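Local coordinates for L-threonine 3-dehydrogenase (Clostridioides difficile, PDB 7OL1), which probably catalyses the NAD-dependent oxidation of L-threonine at its 3-hydroxyl, as a member of the NAD(P)-dependent epimerase/dehydratase family, at residues M22-I27 and D89-I94; N50-S55 and S67-I72. All coordinates share one frame; numbering follows the deposited sequence.

Interaction 1: residues M22-I27 and D89-I94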
loop_
_atom_site.group_PDB
_atom_site.type_symbol
_atom_site.label_atom_id
_atom_site.label_comp_id
_atom_site.label_asym_id
_atom_site.label_seq_id
_atom_site.Cartn_x
_atom_site.Cartn_y
_atom_site.Cartn_z
ATOM N N MET A 22 6.903 21.335 19.000
ATOM C CA MET A 22 7.888 21.593 17.918
ATOM C C MET A 22 8.786 22.777 18.332
ATOM O O MET A 22 8.222 23.768 18.806
ATOM C CB MET A 22 7.175 21.984 16.616
ATOM C CG MET A 22 6.479 20.889 15.832
ATOM S SD MET A 22 5.181 21.712 14.866
ATOM C CE MET A 22 5.362 20.870 13.305
ATOM N N LYS A 23 10.111 22.702 18.129
ATOM C CA LYS A 23 11.060 23.854 18.229
ATOM C C LYS A 23 11.560 24.204 16.822
ATOM O O LYS A 23 11.287 25.333 16.370
ATOM C CB LYS A 23 12.266 23.536 19.120
ATOM C CG LYS A 23 11.994 22.721 20.383
ATOM C CD LYS A 23 11.521 23.541 21.588
ATOM C CE LYS A 23 12.086 23.075 22.922
ATOM N NZ LYS A 23 11.639 21.709 23.304
ATOM N N LYS A 24 12.251 23.260 16.161
ATOM C CA LYS A 24 12.928 23.460 14.852
ATOM C C LYS A 24 12.357 22.485 13.812
ATOM O O LYS A 24 12.567 21.239 13.946
ATOM C CB LYS A 24 14.445 23.266 14.985
ATOM C CG LYS A 24 15.109 24.012 16.139
ATOM C CD LYS A 24 16.641 24.037 16.127
ATOM C CE LYS A 24 17.251 24.671 14.887
ATOM N NZ LYS A 24 16.821 26.067 14.688
ATOM N N ILE A 25 11.767 23.052 12.758
ATOM C CA ILE A 25 10.843 22.383 11.804
ATOM C C ILE A 25 11.401 22.482 10.374
ATOM O O ILE A 25 11.598 23.622 9.880
ATOM C CB ILE A 25 9.455 23.060 11.907
ATOM C CG1 ILE A 25 8.969 23.162 13.351
ATOM C CG2 ILE A 25 8.419 22.386 11.026
ATOM C CD1 ILE A 25 7.970 24.290 13.562
ATOM N N LEU A 26 11.569 21.342 9.699
ATOM C CA LEU A 26 11.844 21.265 8.236
ATOM C C LEU A 26 10.532 20.918 7.537
ATOM O O LEU A 26 9.986 19.882 7.830
ATOM C CB LEU A 26 12.922 20.199 7.984
ATOM C CG LEU A 26 13.112 19.714 6.545
ATOM C CD1 LEU A 26 13.551 20.830 5.618
ATOM C CD2 LEU A 26 14.120 18.572 6.478
ATOM N N ILE A 27 10.076 21.760 6.623
ATOM C CA ILE A 27 8.950 21.483 5.695
ATOM C C ILE A 27 9.491 21.134 4.306
ATOM O O ILE A 27 9.999 22.053 3.646
ATOM C CB ILE A 27 8.032 22.713 5.602
ATOM C CG1 ILE A 27 7.637 23.235 6.985
ATOM C CG2 ILE A 27 6.821 22.384 4.741
ATOM C CD1 ILE A 27 6.972 24.582 6.928
ATOM N N ASP A 89 19.578 21.093 12.889
ATOM C CA ASP A 89 19.201 20.213 14.027
ATOM C C ASP A 89 17.684 20.172 14.232
ATOM O O ASP A 89 17.249 20.584 15.311
ATOM C CB ASP A 89 19.790 20.723 15.336
ATOM C CG ASP A 89 21.261 21.051 15.258
ATOM O OD1 ASP A 89 22.071 20.137 14.906
ATOM O OD2 ASP A 89 21.569 22.223 15.547
ATOM N N VAL A 90 16.910 19.707 13.253
ATOM C CA VAL A 90 15.421 19.768 13.310
ATOM C C VAL A 90 14.917 18.648 14.227
ATOM O O VAL A 90 15.626 17.668 14.406
ATOM C CB VAL A 90 14.805 19.689 11.907
ATOM C CG1 VAL A 90 15.109 20.944 11.109
ATOM C CG2 VAL A 90 15.261 18.448 11.167
ATOM N N ASP A 91 13.771 18.855 14.870
ATOM C CA ASP A 91 13.112 17.853 15.756
ATOM C C ASP A 91 11.812 17.398 15.078
ATOM O O ASP A 91 11.325 16.330 15.429
ATOM C CB ASP A 91 12.886 18.419 17.163
ATOM C CG ASP A 91 12.157 19.758 17.195
ATOM O OD1 ASP A 91 10.907 19.720 17.161
ATOM O OD2 ASP A 91 12.844 20.838 17.246
ATOM N N THR A 92 11.334 18.157 14.088
ATOM C CA THR A 92 10.104 17.907 13.301
ATOM C C THR A 92 10.382 18.007 11.798
ATOM O O THR A 92 10.953 19.013 11.371
ATOM C CB THR A 92 9.054 18.948 13.682
ATOM O OG1 THR A 92 9.040 18.880 15.105
ATOM C CG2 THR A 92 7.697 18.694 13.070
ATOM N N ILE A 93 9.921 17.028 11.022
ATOM C CA ILE A 93 9.871 17.085 9.533
ATOM C C ILE A 93 8.398 16.997 9.124
ATOM O O ILE A 93 7.760 16.015 9.449
ATOM C CB ILE A 93 10.732 15.954 8.935
ATOM C CG1 ILE A 93 12.147 15.947 9.523
ATOM C CG2 ILE A 93 10.770 16.024 7.414
ATOM C CD1 ILE A 93 13.083 14.948 8.881
ATOM N N ILE A 94 7.866 18.030 8.502
ATOM C CA ILE A 94 6.533 17.998 7.866
ATOM C C ILE A 94 6.772 17.732 6.377
ATOM O O ILE A 94 6.977 18.690 5.589
ATOM C CB ILE A 94 5.762 19.296 8.161
ATOM C CG1 ILE A 94 5.610 19.507 9.669
ATOM C CG2 ILE A 94 4.414 19.300 7.454
ATOM C CD1 ILE A 94 5.135 20.879 10.039
#
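The carboxylate of Asp91 grips the backbone of Lys23 and Lys24 just ahead of strand 25-28. Asp91 OD2 accepts Lys24 N at 2.7 Å and OD1 accepts Lys23 N at 3.2 Å. Each N-H comes from the syn side, somewhat out of the carboxylate plane. The torsion chi1 of 53° sets CG between the backbone N and the carbonyl carbon of Asp91, and this turns the carboxylate toward the two amides. Thr92 OG1 gives OD1 a second bond from above the carboxylate plane, which should limit rotation of the group.

Strands 25-28 and 92-95 run parallel, and their backbone bonds continue from there. Lys24 O receives Asp91 N at 2.8 Å and, more weakly, Thr92 N. Leu26 N then bonds to Thr92 O, and Leu26 O accepts Ile94 N.

Apolar packing lies on both faces. Beside Ile25 and Thr92, the bent Met22 chain crosses Thr92 and Ile94 at about a right angle. Its CE touches Thr92 CG2 and Ile94 CD1, and Ile94 CD1 also meets Ile25 CG2 at 3.7 Å. On the other face Leu26 CB rests on Val90 CG1 at 3.9 Å.

Helix 33-46 covers the Ile25 and Ile94 face through Tyr46 and Leu42. Helix 78-87 covers Leu26 and Val90. Such a parallel pair between helices is characteristic of a Rossmann-type fold. Strand 51-55 flanks strand 25-28, and strand 132-138 flanks strand 92-95.

Interaction 2: residues N50-S55 and S67-I72; sequences NVIASS and SGIFEI
Phe70 CG stands anti to the backbone N (chi1 180°), and chi2 of 86° turns the ring so that CD1, CE1 and CZ run beside Ala53 and Ser55. CD1 lies 4.2 Å from Ala53 CB. Further along the ring, CZ lies 3.9 Å from Ser55 CB. The ring lies obliquely to Ala53 O and Ser55 CB. On the opposite face of the sheet, Ile69 CG2, anti to its own N, meets Ile52 CG1 at 4.1 Å.

The strands run parallel, with 30° between the directions of 51-55 and 69-72. Strand 69-72 thus extends the parallel, Rossmann-type sheet beyond 51-55. Glu71 N bonds to Ala53 O at 3.1 Å. The bonds from Ala53 N to Ile69 O and from Ser55 N to Glu71 O are weak. Phe70 CA adds a CA-H...O contact to Ala53 O at 3.2 Å.

The polar ends of Ser54 and Glu71 look elsewhere. Ser54 OG bonds to Ile27 O. Glu71 OE1 bonds to Tyr88 OH and forms a salt bridge with Lys87.

Across the two segments the pairing therefore rests on backbone bonds and light apolar touches. The polar ends of Ser54 and Glu71 instead tie these strands to strand 25-28 and to the end of helix 78-87 with Tyr88 just after it.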
loop_
_atom_site.group_PDB
_atom_site.type_symbol
_atom_site.label_atom_id
_atom_site.label_comp_id
_atom_site.label_asym_id
_atom_site.label_seq_id
_atom_site.Cartn_x
_atom_site.Cartn_y
_atom_site.Cartn_z
ATOM N N ASN A 50 13.548 29.324 12.912
ATOM C CA ASN A 50 13.347 27.918 13.360
ATOM C C ASN A 50 12.530 27.093 12.353
ATOM O O ASN A 50 12.324 25.880 12.600
ATOM C CB ASN A 50 12.635 27.902 14.700
ATOM C CG ASN A 50 13.504 28.496 15.773
ATOM O OD1 ASN A 50 14.678 28.176 15.869
ATOM N ND2 ASN A 50 12.930 29.353 16.584
ATOM N N VAL A 51 12.079 27.729 11.274
ATOM C CA VAL A 51 11.308 27.095 10.177
ATOM C C VAL A 51 12.132 27.199 8.897
ATOM O O VAL A 51 12.300 28.363 8.347
ATOM C CB VAL A 51 9.930 27.756 10.031
ATOM C CG1 VAL A 51 9.150 27.211 8.847
ATOM C CG2 VAL A 51 9.143 27.585 11.304
ATOM N N ILE A 52 12.586 26.025 8.461
ATOM C CA ILE A 52 13.287 25.768 7.174
ATOM C C ILE A 52 12.271 25.282 6.142
ATOM O O ILE A 52 11.921 24.080 6.170
ATOM C CB ILE A 52 14.387 24.721 7.383
ATOM C CG1 ILE A 52 15.426 25.211 8.385
ATOM C CG2 ILE A 52 15.016 24.354 6.065
ATOM C CD1 ILE A 52 15.193 24.668 9.745
ATOM N N ALA A 53 11.843 26.168 5.252
ATOM C CA ALA A 53 11.056 25.807 4.058
ATOM C C ALA A 53 11.990 25.240 3.000
ATOM O O ALA A 53 13.042 25.813 2.847
ATOM C CB ALA A 53 10.347 27.010 3.524
ATOM N N SER A 54 11.584 24.177 2.310
ATOM C CA SER A 54 12.358 23.454 1.273
ATOM C C SER A 54 11.452 23.108 0.084
ATOM O O SER A 54 10.284 22.891 0.319
ATOM C CB SER A 54 13.009 22.236 1.884
ATOM O OG SER A 54 12.204 21.070 1.804
ATOM N N SER A 55 11.984 23.050 -1.140
ATOM C CA SER A 55 11.258 22.696 -2.390
ATOM C C SER A 55 12.260 22.236 -3.450
ATOM O O SER A 55 13.414 22.553 -3.296
ATOM C CB SER A 55 10.433 23.856 -2.888
ATOM O OG SER A 55 9.645 23.488 -4.021
ATOM N N SER A 67 11.584 36.058 2.417
ATOM C CA SER A 67 11.151 36.343 3.810
ATOM C C SER A 67 12.011 35.639 4.872
ATOM O O SER A 67 12.267 36.302 5.884
ATOM C CB SER A 67 9.713 35.970 4.016
ATOM O OG SER A 67 9.228 36.531 5.230
ATOM N N GLY A 68 12.385 34.354 4.729
ATOM C CA GLY A 68 13.099 33.649 5.820
ATOM C C GLY A 68 14.162 32.668 5.342
ATOM O O GLY A 68 14.876 33.001 4.372
ATOM N N ILE A 69 14.278 31.508 6.011
ATOM C CA ILE A 69 15.172 30.387 5.590
ATOM C C ILE A 69 14.482 29.526 4.532
ATOM O O ILE A 69 13.363 29.078 4.791
ATOM C CB ILE A 69 15.591 29.512 6.776
ATOM C CG1 ILE A 69 16.050 30.354 7.969
ATOM C CG2 ILE A 69 16.643 28.501 6.332
ATOM C CD1 ILE A 69 16.623 29.538 9.157
ATOM N N PHE A 70 15.167 29.274 3.416
ATOM C CA PHE A 70 14.702 28.451 2.268
ATOM C C PHE A 70 15.875 27.678 1.673
ATOM O O PHE A 70 16.935 28.247 1.476
ATOM C CB PHE A 70 14.103 29.287 1.147
ATOM C CG PHE A 70 13.628 28.469 -0.022
ATOM C CD1 PHE A 70 12.354 27.926 -0.031
ATOM C CD2 PHE A 70 14.447 28.229 -1.115
ATOM C CE1 PHE A 70 11.911 27.172 -1.108
ATOM C CE2 PHE A 70 14.001 27.480 -2.196
ATOM C CZ PHE A 70 12.733 26.949 -2.188
ATOM N N GLU A 71 15.638 26.421 1.332
ATOM C CA GLU A 71 16.651 25.460 0.858
ATOM C C GLU A 71 16.069 24.635 -0.289
ATOM O O GLU A 71 15.068 23.975 -0.098
ATOM C CB GLU A 71 17.049 24.577 2.028
ATOM C CG GLU A 71 17.821 25.345 3.084
ATOM C CD GLU A 71 19.325 25.416 2.866
ATOM O OE1 GLU A 71 20.030 25.463 3.889
ATOM O OE2 GLU A 71 19.788 25.393 1.682
ATOM N N ILE A 72 16.680 24.698 -1.453
ATOM C CA ILE A 72 16.452 23.704 -2.530
ATOM C C ILE A 72 16.746 22.314 -1.978
ATOM O O ILE A 72 17.888 22.073 -1.469
ATOM C CB ILE A 72 17.325 23.985 -3.762
ATOM C CG1 ILE A 72 17.123 25.403 -4.307
ATOM C CG2 ILE A 72 17.081 22.917 -4.812
ATOM C CD1 ILE A 72 15.730 25.677 -4.826
#

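In the fold
Interactions 1 and 2 lie in one mixed sheet, their centres about 11 Å apart. Strands 25-28 and 51-55 are neighbours, so the local order is 69-72, 51-55, 25-28, 92-95, all parallel. Backbone bonds probably join the contacts directly, from Ile25 N to Asn50 O and from Ile52 N to Ile25 O. Along the chain, both segments of interaction 2 fall between those of interaction 1. Helix 33-46 leads from strand 25-28 to strand 51-55, and helix 78-87 leads from strand 69-72 to strand 92-95. The arrangement is consistent with part of the Rossmann-type nucleotide-binding fold of this family; the structure is that of the apoenzyme.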